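Local structure of esterase YbfF (Escherichia coli, 3BF7) at residues 17-23 with 82-88; 67-72 with 94-98; 72-76 with 102-106. The protein is an esterase of the alpha/beta-hydrolase fold with a helical cap, and probably hydrolyses ester and thioester substrates. The protein carries 1 engineered substitution. One frame throughout, in Å; residues are numbered along the deposited sequence.

Contact 1: 17-23 with 82-88; sequences SPIVLVH and KATFIGH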
loop_
_atom_site.group_PDB
_atom_site.type_symbol
_atom_site.label_atom_id
_atom_site.label_comp_id
_atom_site.label_asym_id
_atom_site.label_seq_id
_atom_site.Cartn_x
_atom_site.Cartn_y
_atom_site.Cartn_z
ATOM N N SER A 17 -9.937 -10.361 -14.146
ATOM C CA SER A 17 -10.560 -9.399 -13.252
ATOM C C SER A 17 -9.655 -8.175 -13.230
ATOM O O SER A 17 -8.443 -8.291 -13.406
ATOM C CB SER A 17 -10.659 -9.961 -11.831
ATOM O OG SER A 17 -11.441 -11.141 -11.785
ATOM N N PRO A 18 -10.233 -6.982 -13.041
ATOM C CA PRO A 18 -9.398 -5.781 -13.002
ATOM C C PRO A 18 -8.537 -5.839 -11.743
ATOM O O PRO A 18 -8.865 -6.559 -10.800
ATOM C CB PRO A 18 -10.422 -4.651 -12.957
ATOM C CG PRO A 18 -11.572 -5.281 -12.222
ATOM C CD PRO A 18 -11.654 -6.645 -12.857
ATOM N N ILE A 19 -7.439 -5.091 -11.738
ATOM C CA ILE A 19 -6.543 -5.055 -10.590
ATOM C C ILE A 19 -6.482 -3.662 -9.979
ATOM O O ILE A 19 -6.236 -2.676 -10.672
ATOM C CB ILE A 19 -5.106 -5.488 -10.982
ATOM C CG1 ILE A 19 -5.105 -6.962 -11.407
ATOM C CG2 ILE A 19 -4.147 -5.255 -9.811
ATOM C CD1 ILE A 19 -3.751 -7.473 -11.868
ATOM N N VAL A 20 -6.725 -3.598 -8.674
ATOM C CA VAL A 20 -6.673 -2.348 -7.925
ATOM C C VAL A 20 -5.384 -2.384 -7.106
ATOM O O VAL A 20 -5.145 -3.339 -6.366
ATOM C CB VAL A 20 -7.883 -2.214 -6.970
ATOM C CG1 VAL A 20 -7.763 -0.938 -6.146
ATOM C CG2 VAL A 20 -9.179 -2.211 -7.771
ATOM N N LEU A 21 -4.562 -1.349 -7.256
ATOM C CA LEU A 21 -3.284 -1.238 -6.554
ATOM C C LEU A 21 -3.408 -0.195 -5.450
ATOM O O LEU A 21 -3.858 0.929 -5.698
ATOM C CB LEU A 21 -2.188 -0.833 -7.542
ATOM C CG LEU A 21 -1.958 -1.798 -8.705
ATOM C CD1 LEU A 21 -1.139 -1.113 -9.784
ATOM C CD2 LEU A 21 -1.263 -3.052 -8.210
ATOM N N VAL A 22 -2.986 -0.568 -4.243
ATOM C CA VAL A 22 -3.091 0.301 -3.072
ATOM C C VAL A 22 -1.743 0.494 -2.372
ATOM O O VAL A 22 -1.167 -0.452 -1.835
ATOM C CB VAL A 22 -4.109 -0.289 -2.060
ATOM C CG1 VAL A 22 -4.454 0.745 -1.002
ATOM C CG2 VAL A 22 -5.361 -0.762 -2.792
ATOM N N HIS A 23 -1.260 1.733 -2.376
ATOM C CA HIS A 23 0.023 2.095 -1.773
ATOM C C HIS A 23 0.028 2.113 -0.242
ATOM O O HIS A 23 -1.012 1.956 0.402
ATOM C CB HIS A 23 0.443 3.471 -2.291
ATOM C CG HIS A 23 -0.431 4.582 -1.801
ATOM N ND1 HIS A 23 -0.326 5.103 -0.530
ATOM C CD2 HIS A 23 -1.469 5.227 -2.385
ATOM C CE1 HIS A 23 -1.262 6.018 -0.352
ATOM N NE2 HIS A 23 -1.971 6.112 -1.463
ATOM N N LYS A 82 -16.203 -7.054 -9.020
ATOM C CA LYS A 82 -15.147 -7.748 -8.292
ATOM C C LYS A 82 -13.789 -7.432 -8.900
ATOM O O LYS A 82 -13.661 -7.282 -10.115
ATOM C CB LYS A 82 -15.403 -9.257 -8.332
ATOM C CG LYS A 82 -14.398 -10.098 -7.561
ATOM C CD LYS A 82 -14.723 -11.584 -7.668
ATOM C CE LYS A 82 -14.676 -12.066 -9.112
ATOM N NZ LYS A 82 -14.983 -13.520 -9.234
ATOM N N ALA A 83 -12.774 -7.328 -8.050
ATOM C CA ALA A 83 -11.434 -7.030 -8.528
ATOM C C ALA A 83 -10.374 -7.736 -7.708
ATOM O O ALA A 83 -10.622 -8.174 -6.586
ATOM C CB ALA A 83 -11.188 -5.525 -8.482
ATOM N N THR A 84 -9.197 -7.867 -8.303
ATOM C CA THR A 84 -8.053 -8.442 -7.620
ATOM C C THR A 84 -7.395 -7.226 -6.979
ATOM O O THR A 84 -7.320 -6.162 -7.596
ATOM C CB THR A 84 -7.102 -9.116 -8.623
ATOM O OG1 THR A 84 -7.655 -10.381 -8.998
ATOM C CG2 THR A 84 -5.713 -9.322 -8.027
ATOM N N PHE A 85 -6.943 -7.374 -5.740
ATOM C CA PHE A 85 -6.322 -6.274 -5.015
ATOM C C PHE A 85 -4.879 -6.566 -4.650
ATOM O O PHE A 85 -4.558 -7.654 -4.167
ATOM C CB PHE A 85 -7.102 -5.990 -3.731
ATOM C CG PHE A 85 -8.412 -5.290 -3.956
ATOM C CD1 PHE A 85 -8.501 -3.906 -3.833
ATOM C CD2 PHE A 85 -9.557 -6.006 -4.289
ATOM C CE1 PHE A 85 -9.710 -3.246 -4.038
ATOM C CE2 PHE A 85 -10.771 -5.355 -4.498
ATOM C CZ PHE A 85 -10.845 -3.972 -4.368
ATOM N N ILE A 86 -4.020 -5.578 -4.876
ATOM C CA ILE A 86 -2.602 -5.679 -4.548
ATOM C C ILE A 86 -2.275 -4.461 -3.687
ATOM O O ILE A 86 -2.419 -3.323 -4.135
ATOM C CB ILE A 86 -1.721 -5.647 -5.820
ATOM C CG1 ILE A 86 -2.080 -6.826 -6.729
ATOM C CG2 ILE A 86 -0.246 -5.688 -5.438
ATOM C CD1 ILE A 86 -1.301 -6.870 -8.036
ATOM N N GLY A 87 -1.849 -4.694 -2.452
ATOM C CA GLY A 87 -1.542 -3.578 -1.579
ATOM C C GLY A 87 -0.213 -3.707 -0.872
ATOM O O GLY A 87 0.193 -4.803 -0.464
ATOM N N HIS A 88 0.475 -2.578 -0.739
ATOM C CA HIS A 88 1.754 -2.534 -0.049
ATOM C C HIS A 88 1.586 -1.947 1.351
ATOM O O HIS A 88 1.010 -0.866 1.515
ATOM C CB HIS A 88 2.758 -1.665 -0.808
ATOM C CG HIS A 88 4.046 -1.464 -0.072
ATOM N ND1 HIS A 88 4.506 -0.219 0.304
ATOM C CD2 HIS A 88 4.962 -2.355 0.375
ATOM C CE1 HIS A 88 5.651 -0.355 0.952
ATOM N NE2 HIS A 88 5.949 -1.641 1.010
HETATM O O HOH W 1 -7.232 -10.219 -11.660
HETATM O O HOH W 2 -14.267 -10.096 -11.883
#

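Contact 2: 67-72 with 94-98; sequences MAQDLV and AVMAL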
loop_
_atom_site.group_PDB
_atom_site.type_symbol
_atom_site.label_atom_id
_atom_site.label_comp_id
_atom_site.label_asym_id
_atom_site.label_seq_id
_atom_site.Cartn_x
_atom_site.Cartn_y
_atom_site.Cartn_z
ATOM N N MET A 67 -10.815 2.399 5.491
ATOM C CA MET A 67 -10.053 2.309 4.253
ATOM C C MET A 67 -10.620 1.208 3.358
ATOM O O MET A 67 -10.615 1.333 2.135
ATOM C CB MET A 67 -8.572 2.064 4.556
ATOM C CG MET A 67 -7.864 3.305 5.093
ATOM S SD MET A 67 -6.083 3.106 5.339
ATOM C CE MET A 67 -5.991 3.053 7.123
ATOM N N ALA A 68 -11.118 0.136 3.967
ATOM C CA ALA A 68 -11.707 -0.958 3.200
ATOM C C ALA A 68 -12.993 -0.462 2.540
ATOM O O ALA A 68 -13.251 -0.740 1.370
ATOM C CB ALA A 68 -12.002 -2.143 4.115
ATOM N N GLN A 69 -13.800 0.277 3.296
ATOM C CA GLN A 69 -15.045 0.819 2.760
ATOM C C GLN A 69 -14.750 1.760 1.595
ATOM O O GLN A 69 -15.499 1.800 0.618
ATOM C CB GLN A 69 -15.814 1.580 3.841
ATOM C CG GLN A 69 -17.108 2.205 3.337
ATOM C CD GLN A 69 -18.146 1.169 2.967
ATOM O OE1 GLN A 69 -18.536 0.344 3.794
ATOM N NE2 GLN A 69 -18.605 1.206 1.720
ATOM N N ASP A 70 -13.669 2.527 1.703
ATOM C CA ASP A 70 -13.294 3.441 0.627
ATOM C C ASP A 70 -13.085 2.639 -0.658
ATOM O O ASP A 70 -13.438 3.093 -1.744
ATOM C CB ASP A 70 -11.993 4.181 0.956
ATOM C CG ASP A 70 -12.139 5.180 2.087
ATOM O OD1 ASP A 70 -11.089 5.649 2.571
ATOM O OD2 ASP A 70 -13.281 5.509 2.487
ATOM N N LEU A 71 -12.490 1.455 -0.531
ATOM C CA LEU A 71 -12.251 0.614 -1.695
ATOM C C LEU A 71 -13.586 0.162 -2.285
ATOM O O LEU A 71 -13.755 0.143 -3.502
ATOM C CB LEU A 71 -11.371 -0.587 -1.318
ATOM C CG LEU A 71 -9.942 -0.232 -0.865
ATOM C CD1 LEU A 71 -9.190 -1.492 -0.465
ATOM C CD2 LEU A 71 -9.203 0.488 -1.986
ATOM N N VAL A 72 -14.540 -0.191 -1.427
ATOM C CA VAL A 72 -15.857 -0.604 -1.907
ATOM C C VAL A 72 -16.542 0.569 -2.615
ATOM O O VAL A 72 -17.097 0.408 -3.703
ATOM C CB VAL A 72 -16.767 -1.074 -0.748
ATOM C CG1 VAL A 72 -18.168 -1.369 -1.271
ATOM C CG2 VAL A 72 -16.183 -2.318 -0.101
ATOM N N ALA A 94 -5.287 -2.483 4.260
ATOM C CA ALA A 94 -6.611 -2.060 3.808
ATOM C C ALA A 94 -7.257 -3.166 2.968
ATOM O O ALA A 94 -8.445 -3.462 3.114
ATOM C CB ALA A 94 -6.503 -0.775 2.992
ATOM N N VAL A 95 -6.466 -3.779 2.093
ATOM C CA VAL A 95 -6.957 -4.851 1.239
ATOM C C VAL A 95 -7.315 -6.085 2.066
ATOM O O VAL A 95 -8.318 -6.749 1.796
ATOM C CB VAL A 95 -5.903 -5.205 0.167
ATOM C CG1 VAL A 95 -6.252 -6.521 -0.516
ATOM C CG2 VAL A 95 -5.817 -4.069 -0.848
ATOM N N MET A 96 -6.500 -6.402 3.068
ATOM C CA MET A 96 -6.817 -7.546 3.912
ATOM C C MET A 96 -8.106 -7.268 4.687
ATOM O O MET A 96 -8.935 -8.159 4.858
ATOM C CB MET A 96 -5.670 -7.857 4.876
ATOM C CG MET A 96 -4.448 -8.445 4.181
ATOM S SD MET A 96 -3.138 -8.979 5.304
ATOM C CE MET A 96 -2.509 -7.396 5.877
ATOM N N ALA A 97 -8.280 -6.034 5.152
ATOM C CA ALA A 97 -9.487 -5.674 5.888
ATOM C C ALA A 97 -10.716 -5.782 4.985
ATOM O O ALA A 97 -11.819 -6.066 5.460
ATOM C CB ALA A 97 -9.363 -4.260 6.443
ATOM N N LEU A 98 -10.529 -5.557 3.687
ATOM C CA LEU A 98 -11.636 -5.645 2.746
ATOM C C LEU A 98 -12.209 -7.061 2.700
ATOM O O LEU A 98 -13.401 -7.235 2.451
ATOM C CB LEU A 98 -11.185 -5.220 1.345
ATOM C CG LEU A 98 -12.261 -5.266 0.249
ATOM C CD1 LEU A 98 -13.414 -4.333 0.596
ATOM C CD2 LEU A 98 -11.640 -4.871 -1.083
#

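Contact 3: 72-76 with 102-106; sequences VDTLD and APDRI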
loop_
_atom_site.group_PDB
_atom_site.type_symbol
_atom_site.label_atom_id
_atom_site.label_comp_id
_atom_site.label_asym_id
_atom_site.label_seq_id
_atom_site.Cartn_x
_atom_site.Cartn_y
_atom_site.Cartn_z
ATOM N N VAL A 72 -14.540 -0.191 -1.427
ATOM C CA VAL A 72 -15.857 -0.604 -1.907
ATOM C C VAL A 72 -16.542 0.569 -2.615
ATOM O O VAL A 72 -17.097 0.408 -3.703
ATOM C CB VAL A 72 -16.767 -1.074 -0.748
ATOM C CG1 VAL A 72 -18.168 -1.369 -1.271
ATOM C CG2 VAL A 72 -16.183 -2.318 -0.101
ATOM N N ASP A 73 -16.496 1.748 -2.003
ATOM C CA ASP A 73 -17.119 2.928 -2.592
ATOM C C ASP A 73 -16.494 3.267 -3.936
ATOM O O ASP A 73 -17.176 3.736 -4.852
ATOM C CB ASP A 73 -16.988 4.139 -1.668
ATOM C CG ASP A 73 -17.778 3.990 -0.386
ATOM O OD1 ASP A 73 -18.775 3.240 -0.380
ATOM O OD2 ASP A 73 -17.409 4.641 0.611
ATOM N N THR A 74 -15.193 3.034 -4.049
ATOM C CA THR A 74 -14.474 3.317 -5.279
ATOM C C THR A 74 -14.876 2.319 -6.364
ATOM O O THR A 74 -15.071 2.698 -7.521
ATOM C CB THR A 74 -12.952 3.296 -5.025
ATOM O OG1 THR A 74 -12.622 4.328 -4.086
ATOM C CG2 THR A 74 -12.182 3.532 -6.317
ATOM N N LEU A 75 -15.015 1.047 -5.994
ATOM C CA LEU A 75 -15.437 0.033 -6.957
ATOM C C LEU A 75 -16.851 0.358 -7.437
ATOM O O LEU A 75 -17.155 0.233 -8.622
ATOM C CB LEU A 75 -15.438 -1.367 -6.335
ATOM C CG LEU A 75 -14.114 -2.061 -6.006
ATOM C CD1 LEU A 75 -14.416 -3.458 -5.477
ATOM C CD2 LEU A 75 -13.231 -2.143 -7.242
ATOM N N ASP A 76 -17.716 0.764 -6.510
ATOM C CA ASP A 76 -19.091 1.103 -6.865
ATOM C C ASP A 76 -19.114 2.280 -7.837
ATOM O O ASP A 76 -19.896 2.298 -8.789
ATOM C CB ASP A 76 -19.910 1.462 -5.618
ATOM C CG ASP A 76 -20.249 0.251 -4.763
ATOM O OD1 ASP A 76 -20.133 -0.891 -5.252
ATOM O OD2 ASP A 76 -20.655 0.444 -3.599
ATOM N N ALA A 102 -16.221 -6.878 2.687
ATOM C CA ALA A 102 -16.954 -7.230 1.471
ATOM C C ALA A 102 -16.179 -8.253 0.649
ATOM O O ALA A 102 -15.686 -7.951 -0.438
ATOM C CB ALA A 102 -17.206 -5.976 0.644
ATOM N N PRO A 103 -16.081 -9.491 1.153
ATOM C CA PRO A 103 -15.354 -10.553 0.450
ATOM C C PRO A 103 -15.784 -10.819 -0.990
ATOM O O PRO A 103 -14.958 -11.187 -1.826
ATOM C CB PRO A 103 -15.558 -11.768 1.355
ATOM C CG PRO A 103 -16.882 -11.491 2.006
ATOM C CD PRO A 103 -16.770 -10.024 2.341
ATOM N N ASP A 104 -17.065 -10.629 -1.285
ATOM C CA ASP A 104 -17.560 -10.878 -2.635
ATOM C C ASP A 104 -17.040 -9.884 -3.672
ATOM O O ASP A 104 -17.207 -10.093 -4.875
ATOM C CB ASP A 104 -19.091 -10.884 -2.649
ATOM C CG ASP A 104 -19.677 -11.988 -1.787
ATOM O OD1 ASP A 104 -19.139 -13.115 -1.817
ATOM O OD2 ASP A 104 -20.678 -11.733 -1.087
ATOM N N ARG A 105 -16.407 -8.809 -3.213
ATOM C CA ARG A 105 -15.880 -7.806 -4.131
ATOM C C ARG A 105 -14.410 -8.059 -4.466
ATOM O O ARG A 105 -13.812 -7.324 -5.253
ATOM C CB ARG A 105 -16.036 -6.401 -3.536
ATOM C CG ARG A 105 -17.463 -6.043 -3.114
ATOM C CD ARG A 105 -18.462 -6.177 -4.263
ATOM N NE ARG A 105 -18.294 -5.155 -5.295
ATOM C CZ ARG A 105 -18.717 -3.898 -5.189
ATOM N NH1 ARG A 105 -19.338 -3.490 -4.092
ATOM N NH2 ARG A 105 -18.524 -3.048 -6.189
ATOM N N ILE A 106 -13.836 -9.106 -3.878
ATOM C CA ILE A 106 -12.432 -9.449 -4.105
ATOM C C ILE A 106 -12.254 -10.782 -4.828
ATOM O O ILE A 106 -12.925 -11.769 -4.515
ATOM C CB ILE A 106 -11.657 -9.556 -2.774
ATOM C CG1 ILE A 106 -11.853 -8.289 -1.946
ATOM C CG2 ILE A 106 -10.174 -9.780 -3.049
ATOM C CD1 ILE A 106 -11.269 -8.385 -0.551
#

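Contact 1: 17-23 with 82-88
F85 sets CG beside its own backbone N (chi1 -74°), which turns the ring toward V20 on one face of a parallel strand pair, and V20 CB meets it obliquely, 3.6 Å from F85 CE1. The V20 torsion (chi1 177°) places CG2 toward A83 CB. On the other face, I86 lies alongside L21, its CB 3.6 Å from L21 CD2, and its CD1 tip also meets I19 CG2 at 3.7 Å. Parallel pairing is established by five backbone bonds that run in unbroken sequence from T84 N to P18 O (2.8 Å) as far as H88 N to V22 O (2.9 Å), all with N-H...O angles of 160° or more. At the S17 end, one water donates to S17 O and also hydrogen-bonds T84 OG1 (2.7 Å), while S17 OG is held by D107. The strands, 4.6 Å apart at closest axial approach, lie inside the central sheet: 45-48 flanks 19-22, and 106-112 flanks 83-88. L71 and L75 of helix 64-78 pack on the F85 face, and G87 is the first glycine of a probable GxSxG nucleophile elbow that leads into helix 90-101.

Contact 2: 67-72 with 94-98
L98 CB meets A68 CB at 4.2 Å, the first step of a leucine side chain that reaches from helix 90-101 toward helix 64-78. With CG anti to the backbone N (chi1 180°), the chain extends toward helix 64-78 and divides at CG into two methyl groups with different partners. CG makes no close approach of its own; the two methyls do the touching. CD1 goes to V72, crossing that side chain at a slant, and its 3.5 Å separation from V72 CG2 is tighter than ordinary van der Waals contact; the same methyl lies 3.7 Å from A68 O. CD2 turns instead to L71, meeting CD1 of that leucine at 4.2 Å, and the same methyl also packs on the F85 ring of strand 83-88.

The small alanines are consistent with the close approach of the helix segments, whose axes come within 8.3 Å while crossing at -75°. A68 CB is 3.7 Å from L98 N and also faces A97 CB, so that a single methyl sits directly against the backbone of the other helix. A94 CB meets M67 CB at 3.8 Å, here a methyl against a side-chain CB. L71 CD1 adds a looser contact with V95 CG2, on the side of the pair nearer the sheet.

The two helices belong to the alpha/beta-hydrolase core and pack over the same strand, 83-88, which lies between them in sequence. No hydrogen bond links the two segments, and their peptide groups bond along their own helices, as in L98 N to A94 O. The chemistry is therefore apolar, with side-chain packing and dispersion in a buried setting holding the pair rather than directional bonds.

Contact 3: 72-76 with 102-106
L75 overlaps the R105 guanidinium, with its CD1 over one face of that flat group and its CB 3.5 Å from R105 NH2. The two side chains slide past each other in opposite directions, the leucine leading toward the arginine backbone, where CD1 comes 3.9 Å from R105 CB. In this alpha/beta-hydrolase fold the contact joins helix 64-78 to the 3-10 turn 103-105, which links helix 90-101 to strand 106-112. R105 is bent at chi2 and chi3, and this folding carries its guanidinium across the helix side chains to D76. V72 meets the group obliquely through CG1, while its CG2 touches A102 CB at 3.9 Å.

The polar part is a salt bridge at the surface. Its carboxylate and guanidinium planes are only 18° apart, and the acceptor stands at the guanidinium edge, near its plane. R105 has further partners in the loop before strand 83-88: NE donates to D81 O and NH2 to I80 O. These bonds should limit rotation of the group, while the aspartate probably offsets its positive charge. The grip is end-on and converges on a single oxygen: D76 OD1 receives R105 NH2 at 2.8 Å nearly along its C-O axis, and R105 NH1 at 3.0 Å from the syn side, 25° out of the carboxylate plane.

Contacts 1 and 2 are buried, whereas contact 3 lies at the surface, its centre about 17 Å from that of the chain against 10 and 11 Å for the others. Contacts 2 and 3 use successive parts of helix 64-78 and share V72; contact 1 supplies the sheet beneath, and its F85 packs on V95 and L98 of contact 2. Chemistry follows position: backbone hydrogen bonds dominate between the strands, apolar contact alone joins the helices, and charge pairing appears where the helix meets the outer turn. R105 O, 3.0 Å from A83 N in a probable hydrogen bond, ties 102-106 to the start of strand 83-88.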